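Local coordinates for protein PilX (Neisseria meningitidis, PDB 2OPE) that is a minor type IV pilin that probably modulates the virulence properties of type IV pili, including bacterial aggregation and adhesion, at residues Gln36-Lys39 against Ser40-Arg44. Sequence-based numbering, arbitrary orientation.
Sequences QTIK and SKLER
With CG anti to the backbone N (chi1 174°) and a bend only at the last torsion (chi4 -55°), Lys39 runs out extended and then turns its ammonium back to Glu43, whose CG lies anti to its own carbonyl carbon (chi1 -63°). Lys39 NZ meets Glu43 OE2 at 2.6 Å in a salt bridge, coming from the syn side but somewhat out of the carboxylate plane. A water joins the pair, accepting from Lys39 NZ and donating to Glu43 OE1, so both carboxylate oxygens are engaged. Such i to i+4 pairing lies along one side of helix 35-48, which packs against helix 5-28 and the edge strand 59-65 of the pilin sheet; Phe65 touches both Lys39 and Glu43. On the buried side Ile38 CG2 rests 3.7 Å from Leu42 CD1, the two side chains lying side by side and directed the same way, both in contact with Leu28. Gln36 O takes two bonds from Ser40, one from OG at 3.0 Å and one from the backbone N at 3.2 Å, arriving from opposite faces of the carbonyl plane. Thr37 CG2 lies alongside the extended Lys41 chain, 3.7 Å from Lys41 CE, while Lys41 NZ forms a salt bridge with Asp33.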
# COMPACT_ATOMS: atom_id res chain seq x y z
N GLN A 36 -11.77 15.36 -5.75
CA GLN A 36 -11.35 15.83 -4.44
C GLN A 36 -11.96 14.97 -3.33
O GLN A 36 -11.31 14.68 -2.33
CB GLN A 36 -11.78 17.29 -4.29
CG GLN A 36 -11.81 17.76 -2.87
CD GLN A 36 -11.66 19.23 -2.76
OE1 GLN A 36 -12.21 20.01 -3.58
NE2 GLN A 36 -10.92 19.67 -1.72
N THR A 37 -13.22 14.58 -3.49
CA THR A 37 -13.91 13.70 -2.55
C THR A 37 -13.37 12.26 -2.55
O THR A 37 -13.18 11.66 -1.49
CB THR A 37 -15.40 13.72 -2.86
OG1 THR A 37 -15.88 15.06 -2.69
CG2 THR A 37 -16.17 12.78 -1.95
N ILE A 38 -13.11 11.71 -3.73
CA ILE A 38 -12.53 10.37 -3.83
C ILE A 38 -11.17 10.37 -3.13
O ILE A 38 -10.86 9.47 -2.38
CB ILE A 38 -12.30 9.94 -5.32
CG1 ILE A 38 -13.62 9.88 -6.14
CG2 ILE A 38 -11.47 8.64 -5.40
CD1 ILE A 38 -14.67 8.99 -5.58
N LYS A 39 -10.36 11.39 -3.41
CA LYS A 39 -9.01 11.46 -2.87
C LYS A 39 -9.01 11.53 -1.34
O LYS A 39 -8.29 10.76 -0.71
CB LYS A 39 -8.25 12.67 -3.45
CG LYS A 39 -6.86 12.89 -2.81
CD LYS A 39 -6.01 13.85 -3.61
CE LYS A 39 -4.63 14.14 -2.91
NZ LYS A 39 -4.81 14.62 -1.51
N SER A 40 -9.80 12.41 -0.73
CA SER A 40 -9.76 12.47 0.73
C SER A 40 -10.40 11.26 1.38
O SER A 40 -9.93 10.80 2.42
CB SER A 40 -10.32 13.80 1.32
OG SER A 40 -11.48 14.21 0.65
N LYS A 41 -11.47 10.75 0.79
CA LYS A 41 -12.01 9.45 1.23
C LYS A 41 -10.96 8.33 1.19
O LYS A 41 -10.78 7.63 2.19
CB LYS A 41 -13.27 9.07 0.46
CG LYS A 41 -14.55 9.82 0.92
CD LYS A 41 -15.73 9.33 0.10
CE LYS A 41 -17.07 10.07 0.42
NZ LYS A 41 -18.13 9.68 -0.58
N LEU A 42 -10.22 8.20 0.10
CA LEU A 42 -9.18 7.17 0.08
C LEU A 42 -8.22 7.34 1.25
O LEU A 42 -7.89 6.37 1.94
CB LEU A 42 -8.39 7.20 -1.24
CG LEU A 42 -9.17 6.61 -2.43
CD1 LEU A 42 -8.57 7.08 -3.76
CD2 LEU A 42 -9.28 5.09 -2.36
N GLU A 43 -7.76 8.58 1.44
CA GLU A 43 -6.80 8.96 2.49
C GLU A 43 -7.33 8.68 3.90
O GLU A 43 -6.61 8.18 4.74
CB GLU A 43 -6.34 10.43 2.30
CG GLU A 43 -5.57 10.67 0.97
CD GLU A 43 -5.26 12.14 0.68
OE1 GLU A 43 -5.86 13.04 1.31
OE2 GLU A 43 -4.40 12.41 -0.19
N ARG A 44 -8.58 9.03 4.17
CA ARG A 44 -9.18 8.72 5.48
C ARG A 44 -9.34 7.24 5.68
O ARG A 44 -9.08 6.72 6.75
CB ARG A 44 -10.55 9.37 5.61
CG ARG A 44 -10.55 10.57 6.49
CD ARG A 44 -11.88 11.24 6.49
NE ARG A 44 -12.18 11.74 5.16
CZ ARG A 44 -12.05 13.01 4.82
NH1 ARG A 44 -12.35 13.40 3.58
NH2 ARG A 44 -11.63 13.89 5.73
O HOH W 1 -6.71 15.11 0.11